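Long-range contacts in mannuronan C5-epimerase (Pseudomonas syringae pv. tomato, PDB 4NK6), which epimerizes beta-D-mannuronate to alpha-L-guluronate within alginate during its synthesis, and helps to pass the polymer safely through the periplasm: residues S318-D323 and N334-N339; L346-N351 and V369-N374; N362-I367 and N385-V390; Q412-M417 and P435-L440. All coordinates share one frame; numbering follows the deposited sequence.

Contact 1: residues S318-D323 and N334-N339; sequences SGVVLD and NEIYQN
The amide group of N339 lies against the backbone of G319. Its ND2 comes to 3.4 Å from G319 CA. Chi1 of N339 (-62°) sets CG anti to the carbonyl carbon, beside the backbone N, and CG lies 3.5 Å from G319 N. G319 has no side chain, and N339 ND2 and I336 CG2 both close on its CA. The two amide atoms of N339 have partners elsewhere: OD1 accepts from N315 ND2, and ND2 donates to N362 OD1. N315, N339 and N362 thus form part of an asparagine ladder, a stacked row known from right-handed parallel beta-helices, which fills the inside of a turn. Next to it, I336 touches with two branches. CG2 meets G319 CA at 3.9 Å, while CD1 reaches V320 CG2 at 3.8 Å. The V320 and I336 side chains cross at about a right angle, both directed inward from their own segments. This is apolar packing inside the beta-helix, between strand 320-323 on one face and strand 330-337 on another. The CB of S318 points away from N339, and its OG is hydrogen-bonded to T345 OG1.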
loop_
_atom_site.group_PDB
_atom_site.type_symbol
_atom_site.label_atom_id
_atom_site.label_comp_id
_atom_site.label_asym_id
_atom_site.label_seq_id
_atom_site.Cartn_x
_atom_site.Cartn_y
_atom_site.Cartn_z
ATOM N N SER A 318 -9.550 3.033 -11.757
ATOM C CA SER A 318 -10.657 2.781 -10.826
ATOM C C SER A 318 -10.413 3.322 -9.416
ATOM O O SER A 318 -9.276 3.522 -9.001
ATOM C CB SER A 318 -10.958 1.281 -10.723
ATOM O OG SER A 318 -11.448 0.758 -11.938
ATOM N N GLY A 319 -11.494 3.533 -8.676
ATOM C CA GLY A 319 -11.395 3.918 -7.288
ATOM C C GLY A 319 -10.874 2.784 -6.431
ATOM O O GLY A 319 -9.941 2.965 -5.649
ATOM N N VAL A 320 -11.482 1.612 -6.581
ATOM C CA VAL A 320 -11.153 0.443 -5.767
ATOM C C VAL A 320 -11.199 -0.831 -6.620
ATOM O O VAL A 320 -12.184 -1.077 -7.318
ATOM C CB VAL A 320 -12.144 0.271 -4.588
ATOM C CG1 VAL A 320 -11.873 -1.028 -3.852
ATOM C CG2 VAL A 320 -12.046 1.461 -3.613
ATOM N N VAL A 321 -10.139 -1.634 -6.564
ATOM C CA VAL A 321 -10.059 -2.863 -7.349
ATOM C C VAL A 321 -9.763 -4.075 -6.467
ATOM O O VAL A 321 -8.921 -3.995 -5.580
ATOM C CB VAL A 321 -8.964 -2.748 -8.456
ATOM C CG1 VAL A 321 -8.790 -4.063 -9.200
ATOM C CG2 VAL A 321 -9.313 -1.639 -9.427
ATOM N N LEU A 322 -10.482 -5.179 -6.698
ATOM C CA LEU A 322 -10.147 -6.489 -6.120
ATOM C C LEU A 322 -9.729 -7.394 -7.278
ATOM O O LEU A 322 -10.527 -7.649 -8.179
ATOM C CB LEU A 322 -11.349 -7.109 -5.401
ATOM C CG LEU A 322 -11.719 -6.624 -3.990
ATOM C CD1 LEU A 322 -11.883 -5.125 -3.916
ATOM C CD2 LEU A 322 -12.988 -7.318 -3.499
ATOM N N ASP A 323 -8.486 -7.872 -7.255
ATOM C CA ASP A 323 -7.892 -8.513 -8.430
ATOM C C ASP A 323 -7.300 -9.887 -8.111
ATOM O O ASP A 323 -6.828 -10.128 -6.991
ATOM C CB ASP A 323 -6.800 -7.597 -9.002
ATOM C CG ASP A 323 -6.103 -8.183 -10.231
ATOM O OD1 ASP A 323 -6.794 -8.577 -11.188
ATOM O OD2 ASP A 323 -4.859 -8.246 -10.237
ATOM N N ASN A 334 -17.751 3.021 1.457
ATOM C CA ASN A 334 -16.754 3.877 0.830
ATOM C C ASN A 334 -17.414 4.921 -0.059
ATOM O O ASN A 334 -18.459 4.664 -0.656
ATOM C CB ASN A 334 -15.767 3.047 0.011
ATOM C CG ASN A 334 -14.995 2.061 0.860
ATOM O OD1 ASN A 334 -14.113 2.450 1.624
ATOM N ND2 ASN A 334 -15.301 0.770 0.711
ATOM N N GLU A 335 -16.820 6.107 -0.122
ATOM C CA GLU A 335 -17.268 7.132 -1.053
ATOM C C GLU A 335 -16.314 7.028 -2.226
ATOM O O GLU A 335 -15.121 7.292 -2.085
ATOM C CB GLU A 335 -17.175 8.522 -0.421
ATOM C CG GLU A 335 -17.587 8.583 1.037
ATOM C CD GLU A 335 -19.073 8.829 1.231
ATOM O OE1 GLU A 335 -19.832 8.768 0.238
ATOM O OE2 GLU A 335 -19.480 9.099 2.385
ATOM N N ILE A 336 -16.826 6.599 -3.374
ATOM C CA ILE A 336 -15.971 6.289 -4.516
ATOM C C ILE A 336 -16.480 7.034 -5.737
ATOM O O ILE A 336 -17.511 6.679 -6.300
ATOM C CB ILE A 336 -15.973 4.770 -4.793
ATOM C CG1 ILE A 336 -15.493 4.022 -3.547
ATOM C CG2 ILE A 336 -15.081 4.447 -5.987
ATOM C CD1 ILE A 336 -15.716 2.513 -3.590
ATOM N N TYR A 337 -15.763 8.071 -6.149
ATOM C CA TYR A 337 -16.362 9.030 -7.061
ATOM C C TYR A 337 -15.379 9.702 -7.999
ATOM O O TYR A 337 -14.217 9.858 -7.669
ATOM C CB TYR A 337 -17.171 10.088 -6.274
ATOM C CG TYR A 337 -16.383 10.901 -5.252
ATOM C CD1 TYR A 337 -16.170 10.418 -3.965
ATOM C CD2 TYR A 337 -15.875 12.153 -5.571
ATOM C CE1 TYR A 337 -15.458 11.155 -3.026
ATOM C CE2 TYR A 337 -15.160 12.908 -4.633
ATOM C CZ TYR A 337 -14.959 12.397 -3.363
ATOM O OH TYR A 337 -14.250 13.117 -2.427
ATOM N N GLN A 338 -15.853 10.084 -9.181
ATOM C CA GLN A 338 -15.062 10.914 -10.087
ATOM C C GLN A 338 -13.750 10.258 -10.511
ATOM O O GLN A 338 -12.813 10.939 -10.924
ATOM C CB GLN A 338 -14.818 12.317 -9.486
ATOM C CG GLN A 338 -16.119 13.103 -9.262
ATOM C CD GLN A 338 -15.912 14.466 -8.599
ATOM O OE1 GLN A 338 -14.903 14.715 -7.935
ATOM N NE2 GLN A 338 -16.875 15.350 -8.779
ATOM N N ASN A 339 -13.690 8.934 -10.424
ATOM C CA ASN A 339 -12.557 8.205 -11.000
ATOM C C ASN A 339 -12.724 8.120 -12.510
ATOM O O ASN A 339 -13.850 8.165 -13.012
ATOM C CB ASN A 339 -12.420 6.828 -10.352
ATOM C CG ASN A 339 -12.137 6.929 -8.862
ATOM O OD1 ASN A 339 -11.015 7.252 -8.457
ATOM N ND2 ASN A 339 -13.157 6.675 -8.036
#

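Contact 2: residues L346-N351 and V369-N374; sequences LYESGN and VRNSVN
This is a parallel strand contact between successive coils of the beta-helix, continued through the turns that follow strands 344-347 and 367-370. E348 and R370 form a salt bridge across it. R370 grips the carboxylate side-on: NE reaches E348 OE2 at 2.7 Å and NH1 reaches E348 OE1 at 2.9 Å. OE2 uses its syn lone pair for NE. On its anti side it takes a second bond from N371 ND2, at 2.9 Å and tilted from the carboxylate plane. The chain of R370 bends at chi3 (80°), which puts NE beside E348 OE2. Y347 CD1 sits over the centre of the guanidinium, 3.4 Å from R370 CZ, with the two planes 49° apart. The backbone bond R370 N to L346 O joins the strands, and E348 N donates to R370 O. In the turn, S372 OG accepts from S349 N at 3.0 Å and donates to R370 O. Farther on, N351 N bonds to V373 O, and N374 ND2 donates to N351 OD1 at 3.2 Å. L346 CB and V369 CG1 pack on the face opposite Y347 and R370. Such in-register pairing of strands and turns on successive coils is typical of the right-handed parallel beta-helix.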
loop_
_atom_site.group_PDB
_atom_site.type_symbol
_atom_site.label_atom_id
_atom_site.label_comp_id
_atom_site.label_asym_id
_atom_site.label_seq_id
_atom_site.Cartn_x
_atom_site.Cartn_y
_atom_site.Cartn_z
ATOM N N LEU A 346 -14.169 -5.578 -9.933
ATOM C CA LEU A 346 -13.755 -6.898 -9.475
ATOM C C LEU A 346 -13.265 -7.717 -10.661
ATOM O O LEU A 346 -13.997 -7.939 -11.626
ATOM C CB LEU A 346 -14.894 -7.646 -8.777
ATOM C CG LEU A 346 -15.616 -7.012 -7.576
ATOM C CD1 LEU A 346 -16.084 -8.093 -6.643
ATOM C CD2 LEU A 346 -14.793 -5.995 -6.826
ATOM N N TYR A 347 -12.016 -8.149 -10.580
ATOM C CA TYR A 347 -11.396 -8.941 -11.620
ATOM C C TYR A 347 -11.100 -10.334 -11.063
ATOM O O TYR A 347 -10.206 -10.482 -10.217
ATOM C CB TYR A 347 -10.054 -8.325 -11.997
ATOM C CG TYR A 347 -10.062 -7.076 -12.854
ATOM C CD1 TYR A 347 -10.747 -7.024 -14.063
ATOM C CD2 TYR A 347 -9.323 -5.961 -12.474
ATOM C CE1 TYR A 347 -10.701 -5.883 -14.862
ATOM C CE2 TYR A 347 -9.280 -4.827 -13.254
ATOM C CZ TYR A 347 -9.964 -4.791 -14.446
ATOM O OH TYR A 347 -9.900 -3.648 -15.214
ATOM N N GLU A 348 -11.835 -11.340 -11.535
ATOM C CA GLU A 348 -11.569 -12.733 -11.180
ATOM C C GLU A 348 -11.415 -12.916 -9.668
ATOM O O GLU A 348 -10.500 -13.599 -9.204
ATOM C CB GLU A 348 -10.309 -13.233 -11.899
ATOM C CG GLU A 348 -10.439 -13.316 -13.428
ATOM C CD GLU A 348 -10.488 -11.947 -14.111
ATOM O OE1 GLU A 348 -9.596 -11.109 -13.860
ATOM O OE2 GLU A 348 -11.416 -11.709 -14.906
ATOM N N SER A 349 -12.288 -12.265 -8.910
ATOM C CA SER A 349 -12.186 -12.247 -7.451
ATOM C C SER A 349 -13.573 -12.435 -6.847
ATOM O O SER A 349 -14.305 -11.459 -6.624
ATOM C CB SER A 349 -11.584 -10.920 -6.966
ATOM O OG SER A 349 -10.214 -10.810 -7.326
ATOM N N GLY A 350 -13.930 -13.692 -6.594
ATOM C CA GLY A 350 -15.260 -14.038 -6.128
ATOM C C GLY A 350 -15.417 -14.028 -4.617
ATOM O O GLY A 350 -14.458 -13.784 -3.892
ATOM N N ASN A 351 -16.643 -14.269 -4.154
ATOM C CA ASN A 351 -16.937 -14.414 -2.730
ATOM C C ASN A 351 -16.550 -13.199 -1.900
ATOM O O ASN A 351 -15.913 -13.316 -0.847
ATOM C CB ASN A 351 -16.295 -15.688 -2.185
ATOM C CG ASN A 351 -16.832 -16.940 -2.874
ATOM O OD1 ASN A 351 -17.928 -17.402 -2.569
ATOM N ND2 ASN A 351 -16.068 -17.478 -3.815
ATOM N N VAL A 369 -18.020 -6.093 -12.463
ATOM C CA VAL A 369 -17.639 -7.413 -11.980
ATOM C C VAL A 369 -17.316 -8.306 -13.161
ATOM O O VAL A 369 -18.191 -8.603 -13.962
ATOM C CB VAL A 369 -18.787 -8.074 -11.182
ATOM C CG1 VAL A 369 -18.356 -9.434 -10.656
ATOM C CG2 VAL A 369 -19.232 -7.169 -10.028
ATOM N N ARG A 370 -16.060 -8.732 -13.265
ATOM C CA ARG A 370 -15.639 -9.571 -14.378
ATOM C C ARG A 370 -15.192 -10.935 -13.852
ATOM O O ARG A 370 -14.381 -11.004 -12.929
ATOM C CB ARG A 370 -14.493 -8.908 -15.157
ATOM C CG ARG A 370 -14.101 -9.642 -16.459
ATOM C CD ARG A 370 -12.854 -9.024 -17.111
ATOM N NE ARG A 370 -11.605 -9.466 -16.484
ATOM C CZ ARG A 370 -10.395 -9.012 -16.812
ATOM N NH1 ARG A 370 -9.317 -9.483 -16.197
ATOM N NH2 ARG A 370 -10.259 -8.089 -17.759
ATOM N N ASN A 371 -15.740 -12.003 -14.433
ATOM C CA ASN A 371 -15.307 -13.372 -14.128
ATOM C C ASN A 371 -15.283 -13.698 -12.643
ATOM O O ASN A 371 -14.387 -14.405 -12.184
ATOM C CB ASN A 371 -13.909 -13.651 -14.702
ATOM C CG ASN A 371 -13.894 -13.714 -16.220
ATOM O OD1 ASN A 371 -14.897 -14.043 -16.851
ATOM N ND2 ASN A 371 -12.747 -13.406 -16.811
ATOM N N SER A 372 -16.248 -13.171 -11.892
ATOM C CA SER A 372 -16.295 -13.392 -10.449
ATOM C C SER A 372 -17.653 -13.951 -10.031
ATOM O O SER A 372 -18.696 -13.443 -10.456
ATOM C CB SER A 372 -16.031 -12.069 -9.712
ATOM O OG SER A 372 -14.850 -11.454 -10.198
ATOM N N VAL A 373 -17.653 -14.983 -9.192
ATOM C CA VAL A 373 -18.915 -15.563 -8.722
ATOM C C VAL A 373 -19.188 -15.281 -7.246
ATOM O O VAL A 373 -18.271 -14.984 -6.484
ATOM C CB VAL A 373 -18.991 -17.089 -8.968
ATOM C CG1 VAL A 373 -18.998 -17.390 -10.457
ATOM C CG2 VAL A 373 -17.854 -17.812 -8.259
ATOM N N ASN A 374 -20.458 -15.381 -6.858
ATOM C CA ASN A 374 -20.885 -15.201 -5.470
ATOM C C ASN A 374 -20.537 -13.822 -4.933
ATOM O O ASN A 374 -20.103 -13.674 -3.788
ATOM C CB ASN A 374 -20.313 -16.289 -4.561
ATOM C CG ASN A 374 -20.747 -17.674 -4.973
ATOM O OD1 ASN A 374 -21.891 -17.887 -5.374
ATOM N ND2 ASN A 374 -19.831 -18.626 -4.890
#

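Contact 3: residues N362-I367 and N385-V390; sequences NRRHGI and NGLMGV
H365 and N385 bring side chains into the hydrogen bonding between these two turns. N385 OD1 accepts twice from N362, from its backbone N and from its ND2, each at 3.0 Å. The ND2 bond runs nearly straight on to the carbonyl. The two amides lie side by side, almost coplanar at 5°. N362 OD1 takes a bond from N339 ND2, and N385 ND2 gives one to N425 OD1, which carries the row on to either side. H365 ND1 accepts from M388 N at 3.2 Å, with the donor tilted 29° from the ring plane. Backbone bonds complete the set. G386 N donates to N362 O, L387 N to R364 O, G366 N to M388 O and I367 N to G389 O.

The van der Waals contacts centre on L387. Its CD1 lies over the centre of the R364 guanidinium, 3.6 Å from CZ. The same methyl forms a CH-pi contact over one face of the H365 ring, 4.1 Å from the centroid and offset toward the rim. The R364 chain bends at chi3 (61°), which puts NE 4.0 Å from L387 CD1. M388 lies alongside H365, with CB 3.4 Å from ND1. Beyond the turn, I367 CB and V390 CG2 pack at 4.2 Å, where the two residues pair as a parallel bridge.

The glycines fit closely. G366 CA lies close to G389 O and N385 CG, and G386 CA makes a CA-H...O contact to R363 O. Inward asparagines stacked coil upon coil at a turn are the asparagine ladder of right-handed parallel beta-helices.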
loop_
_atom_site.group_PDB
_atom_site.type_symbol
_atom_site.label_atom_id
_atom_site.label_comp_id
_atom_site.label_asym_id
_atom_site.label_seq_id
_atom_site.Cartn_x
_atom_site.Cartn_y
_atom_site.Cartn_z
ATOM N N ASN A 362 -18.429 8.286 -11.477
ATOM C CA ASN A 362 -17.229 7.763 -12.126
ATOM C C ASN A 362 -17.449 7.753 -13.640
ATOM O O ASN A 362 -18.582 7.613 -14.092
ATOM C CB ASN A 362 -16.882 6.371 -11.588
ATOM C CG ASN A 362 -16.667 6.372 -10.076
ATOM O OD1 ASN A 362 -15.598 6.743 -9.587
ATOM N ND2 ASN A 362 -17.690 5.967 -9.329
ATOM N N ARG A 363 -16.389 7.928 -14.429
ATOM C CA ARG A 363 -16.571 8.161 -15.864
ATOM C C ARG A 363 -17.122 6.944 -16.594
ATOM O O ARG A 363 -17.826 7.079 -17.593
ATOM C CB ARG A 363 -15.278 8.653 -16.536
ATOM C CG ARG A 363 -14.893 10.080 -16.152
ATOM C CD ARG A 363 -13.611 10.543 -16.828
ATOM N NE ARG A 363 -13.147 11.803 -16.258
ATOM C CZ ARG A 363 -12.129 12.514 -16.735
ATOM N NH1 ARG A 363 -11.463 12.088 -17.801
ATOM N NH2 ARG A 363 -11.782 13.652 -16.149
ATOM N N ARG A 364 -16.795 5.759 -16.101
ATOM C CA ARG A 364 -17.285 4.530 -16.724
ATOM C C ARG A 364 -18.362 3.876 -15.852
ATOM O O ARG A 364 -19.362 4.522 -15.558
ATOM C CB ARG A 364 -16.126 3.595 -17.098
ATOM C CG ARG A 364 -15.241 4.208 -18.203
ATOM C CD ARG A 364 -14.197 3.244 -18.783
ATOM N NE ARG A 364 -14.801 2.065 -19.404
ATOM C CZ ARG A 364 -15.252 2.024 -20.659
ATOM N NH1 ARG A 364 -15.789 0.911 -21.136
ATOM N NH2 ARG A 364 -15.173 3.093 -21.438
ATOM N N HIS A 365 -18.182 2.624 -15.438
ATOM C CA HIS A 365 -19.226 1.945 -14.658
ATOM C C HIS A 365 -19.099 2.195 -13.157
ATOM O O HIS A 365 -17.997 2.334 -12.644
ATOM C CB HIS A 365 -19.198 0.428 -14.902
ATOM C CG HIS A 365 -19.208 0.047 -16.349
ATOM N ND1 HIS A 365 -20.354 0.058 -17.115
ATOM C CD2 HIS A 365 -18.206 -0.341 -17.175
ATOM C CE1 HIS A 365 -20.057 -0.306 -18.353
ATOM N NE2 HIS A 365 -18.762 -0.560 -18.413
ATOM N N GLY A 366 -20.226 2.225 -12.446
ATOM C CA GLY A 366 -20.191 2.333 -10.993
ATOM C C GLY A 366 -19.486 1.135 -10.363
ATOM O O GLY A 366 -18.439 1.273 -9.739
ATOM N N ILE A 367 -20.067 -0.048 -10.531
ATOM C CA ILE A 367 -19.470 -1.286 -10.046
ATOM C C ILE A 367 -19.364 -2.287 -11.202
ATOM O O ILE A 367 -20.373 -2.670 -11.802
ATOM C CB ILE A 367 -20.323 -1.914 -8.918
ATOM C CG1 ILE A 367 -20.388 -0.972 -7.709
ATOM C CG2 ILE A 367 -19.754 -3.275 -8.501
ATOM C CD1 ILE A 367 -21.437 -1.379 -6.641
ATOM N N ASN A 385 -23.037 7.625 -12.783
ATOM C CA ASN A 385 -21.846 7.125 -13.448
ATOM C C ASN A 385 -22.022 7.250 -14.940
ATOM O O ASN A 385 -23.147 7.238 -15.437
ATOM C CB ASN A 385 -21.553 5.683 -13.030
ATOM C CG ASN A 385 -21.266 5.570 -11.542
ATOM O OD1 ASN A 385 -20.180 5.922 -11.084
ATOM N ND2 ASN A 385 -22.250 5.106 -10.777
ATOM N N GLY A 386 -20.916 7.383 -15.660
ATOM C CA GLY A 386 -20.974 7.633 -17.090
ATOM C C GLY A 386 -21.592 6.483 -17.865
ATOM O O GLY A 386 -22.256 6.688 -18.880
ATOM N N LEU A 387 -21.378 5.259 -17.402
ATOM C CA LEU A 387 -21.916 4.109 -18.134
ATOM C C LEU A 387 -22.992 3.381 -17.315
ATOM O O LEU A 387 -24.039 3.967 -17.023
ATOM C CB LEU A 387 -20.792 3.177 -18.620
ATOM C CG LEU A 387 -19.844 3.854 -19.625
ATOM C CD1 LEU A 387 -18.615 2.992 -19.912
ATOM C CD2 LEU A 387 -20.561 4.238 -20.950
ATOM N N MET A 388 -22.752 2.127 -16.944
ATOM C CA MET A 388 -23.750 1.381 -16.172
ATOM C C MET A 388 -23.574 1.636 -14.682
ATOM O O MET A 388 -22.472 1.943 -14.217
ATOM C CB MET A 388 -23.661 -0.125 -16.438
ATOM C CG MET A 388 -23.961 -0.542 -17.859
ATOM S SD MET A 388 -25.678 -0.261 -18.329
ATOM C CE MET A 388 -25.630 -0.869 -20.020
ATOM N N GLY A 389 -24.659 1.506 -13.925
ATOM C CA GLY A 389 -24.549 1.517 -12.475
ATOM C C GLY A 389 -23.801 0.266 -12.032
ATOM O O GLY A 389 -22.820 0.345 -11.302
ATOM N N VAL A 390 -24.279 -0.890 -12.480
ATOM C CA VAL A 390 -23.618 -2.167 -12.217
ATOM C C VAL A 390 -23.448 -2.941 -13.532
ATOM O O VAL A 390 -24.392 -3.053 -14.318
ATOM C CB VAL A 390 -24.418 -3.009 -11.195
ATOM C CG1 VAL A 390 -23.871 -4.437 -11.101
ATOM C CG2 VAL A 390 -24.405 -2.332 -9.821
#

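Contact 4: residues Q412-M417 and P435-L440; sequences QVSLIM and PLSVEL
L415 takes the crowded position at its first torsion, with CG between the backbone N and the carbonyl carbon (chi1 44°). Its CD1 meets CG1 of V438, which lies anti to its own backbone N (chi1 176°), at 3.7 Å. The two side chains run side by side and point the same way. M417 and L440 do likewise on the same face of the sheet. There L440 CD2 touches M417 SD at 3.5 Å and also packs on M417 CB. L415 and M417 also pack on strand 375-378, the rung before, while V438 and L440 touch strand 430-432.

Strands 414-417 and 437-440 run parallel, 3° apart and 4.8 Å between axes. They are successive rungs on one face of the right-handed parallel beta-helix. Backbone bonds tie them together: L415 N to S437 O, E439 N to L415 O and M417 N to E439 O. L436 N also donates to V413 O.

On the other face, I416 and E439 lie side by side. E439 OE1 is 4.2 Å from I416 CD1, and it is hydrogen-bonded to Y441 OH. S414 and S437 are also on this face, where S414 CB comes to 3.6 Å from S437 OG. S414 OG is bonded to N374 N, on the coil before. A water donates to L415 O and is also hydrogen-bonded to S437 OG, at 2.7 Å. At the start of the two segments, the L436 side chain crosses that of Q412 at a slant, with CD1 3.7 Å from Q412 OE1.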
loop_
_atom_site.group_PDB
_atom_site.type_symbol
_atom_site.label_atom_id
_atom_site.label_comp_id
_atom_site.label_asym_id
_atom_site.label_seq_id
_atom_site.Cartn_x
_atom_site.Cartn_y
_atom_site.Cartn_z
ATOM N N GLN A 412 -17.002 -17.166 -15.512
ATOM C CA GLN A 412 -18.383 -17.158 -15.047
ATOM C C GLN A 412 -18.604 -15.952 -14.142
ATOM O O GLN A 412 -17.692 -15.523 -13.420
ATOM C CB GLN A 412 -18.729 -18.445 -14.297
ATOM C CG GLN A 412 -18.497 -19.713 -15.095
ATOM C CD GLN A 412 -19.470 -20.818 -14.737
ATOM O OE1 GLN A 412 -20.648 -20.757 -15.089
ATOM N NE2 GLN A 412 -18.980 -21.839 -14.037
ATOM N N VAL A 413 -19.809 -15.395 -14.198
ATOM C CA VAL A 413 -20.165 -14.279 -13.334
ATOM C C VAL A 413 -21.505 -14.547 -12.647
ATOM O O VAL A 413 -22.466 -14.979 -13.275
ATOM C CB VAL A 413 -20.161 -12.924 -14.104
ATOM C CG1 VAL A 413 -21.308 -12.844 -15.124
ATOM C CG2 VAL A 413 -20.201 -11.748 -13.132
ATOM N N SER A 414 -21.560 -14.336 -11.341
ATOM C CA SER A 414 -22.838 -14.425 -10.650
ATOM C C SER A 414 -22.888 -13.462 -9.475
ATOM O O SER A 414 -21.879 -13.218 -8.803
ATOM C CB SER A 414 -23.118 -15.845 -10.178
ATOM O OG SER A 414 -22.337 -16.145 -9.044
ATOM N N LEU A 415 -24.063 -12.904 -9.229
ATOM C CA LEU A 415 -24.194 -12.019 -8.093
ATOM C C LEU A 415 -25.587 -11.987 -7.489
ATOM O O LEU A 415 -26.559 -12.470 -8.079
ATOM C CB LEU A 415 -23.694 -10.617 -8.437
ATOM C CG LEU A 415 -24.101 -10.009 -9.770
ATOM C CD1 LEU A 415 -25.412 -9.274 -9.625
ATOM C CD2 LEU A 415 -23.009 -9.079 -10.264
ATOM N N ILE A 416 -25.644 -11.447 -6.279
ATOM C CA ILE A 416 -26.879 -11.234 -5.557
ATOM C C ILE A 416 -26.919 -9.753 -5.205
ATOM O O ILE A 416 -25.970 -9.221 -4.624
ATOM C CB ILE A 416 -26.924 -12.099 -4.290
ATOM C CG1 ILE A 416 -26.968 -13.580 -4.682
ATOM C CG2 ILE A 416 -28.127 -11.744 -3.435
ATOM C CD1 ILE A 416 -26.911 -14.543 -3.512
ATOM N N MET A 417 -27.993 -9.082 -5.603
ATOM C CA MET A 417 -28.156 -7.666 -5.300
ATOM C C MET A 417 -29.367 -7.481 -4.402
ATOM O O MET A 417 -30.454 -7.973 -4.718
ATOM C CB MET A 417 -28.324 -6.848 -6.580
ATOM C CG MET A 417 -27.187 -7.011 -7.582
ATOM S SD MET A 417 -27.334 -5.872 -8.977
ATOM C CE MET A 417 -27.682 -4.360 -8.094
ATOM N N PRO A 435 -24.812 -14.136 -17.435
ATOM C CA PRO A 435 -24.548 -14.561 -16.056
ATOM C C PRO A 435 -24.871 -16.029 -15.828
ATOM O O PRO A 435 -25.748 -16.584 -16.498
ATOM C CB PRO A 435 -25.521 -13.710 -15.242
ATOM C CG PRO A 435 -26.669 -13.495 -16.159
ATOM C CD PRO A 435 -26.067 -13.362 -17.539
ATOM N N LEU A 436 -24.151 -16.652 -14.902
ATOM C CA LEU A 436 -24.515 -17.974 -14.413
ATOM C C LEU A 436 -25.813 -17.814 -13.627
ATOM O O LEU A 436 -26.734 -18.613 -13.758
ATOM C CB LEU A 436 -23.403 -18.535 -13.522
ATOM C CG LEU A 436 -23.668 -19.780 -12.674
ATOM C CD1 LEU A 436 -24.012 -20.988 -13.542
ATOM C CD2 LEU A 436 -22.458 -20.077 -11.788
ATOM N N SER A 437 -25.884 -16.756 -12.826
ATOM C CA SER A 437 -27.096 -16.448 -12.088
ATOM C C SER A 437 -27.018 -15.045 -11.514
ATOM O O SER A 437 -25.966 -14.595 -11.057
ATOM C CB SER A 437 -27.342 -17.462 -10.964
ATOM O OG SER A 437 -26.469 -17.245 -9.874
ATOM N N VAL A 438 -28.139 -14.343 -11.572
ATOM C CA VAL A 438 -28.282 -13.077 -10.885
ATOM C C VAL A 438 -29.601 -13.109 -10.125
ATOM O O VAL A 438 -30.623 -13.532 -10.664
ATOM C CB VAL A 438 -28.316 -11.897 -11.866
ATOM C CG1 VAL A 438 -28.566 -10.591 -11.122
ATOM C CG2 VAL A 438 -27.029 -11.819 -12.658
ATOM N N GLU A 439 -29.571 -12.677 -8.871
ATOM C CA GLU A 439 -30.787 -12.476 -8.103
ATOM C C GLU A 439 -30.819 -11.035 -7.615
ATOM O O GLU A 439 -29.815 -10.529 -7.095
ATOM C CB GLU A 439 -30.846 -13.452 -6.929
ATOM C CG GLU A 439 -30.703 -14.912 -7.342
ATOM C CD GLU A 439 -30.686 -15.865 -6.155
ATOM O OE1 GLU A 439 -30.728 -15.390 -5.000
ATOM O OE2 GLU A 439 -30.633 -17.093 -6.380
ATOM N N LEU A 440 -31.962 -10.375 -7.808
ATOM C CA LEU A 440 -32.163 -8.996 -7.368
ATOM C C LEU A 440 -33.361 -8.922 -6.438
ATOM O O LEU A 440 -34.428 -9.439 -6.765
ATOM C CB LEU A 440 -32.475 -8.076 -8.547
ATOM C CG LEU A 440 -31.684 -8.130 -9.842
ATOM C CD1 LEU A 440 -32.418 -7.281 -10.893
ATOM C CD2 LEU A 440 -30.288 -7.614 -9.608
HETATM O O HOH W 1 -27.002 -15.318 -8.131
#

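The four contacts follow one another along the right-handed beta-helix. Contact 1 closes before the others open, contacts 2 and 3 interleave in sequence, and contact 4 comes last. Contact 1 joins different faces of the helix, while contacts 2, 3 and 4 pair equivalent parts of successive coils. Contacts 1 and 2 share the neighbouring strands 320-323 and 344-347, and their centres are about 15 Å apart. The centres of contacts 1 and 3 are about 11 Å apart, and N339 and N362 link them. The centres of contacts 2 and 4 are about 10 Å apart, joined through N374 and S414. Together they build the later coils of the long solenoid, a fold common among proteins that bind linear polysaccharides.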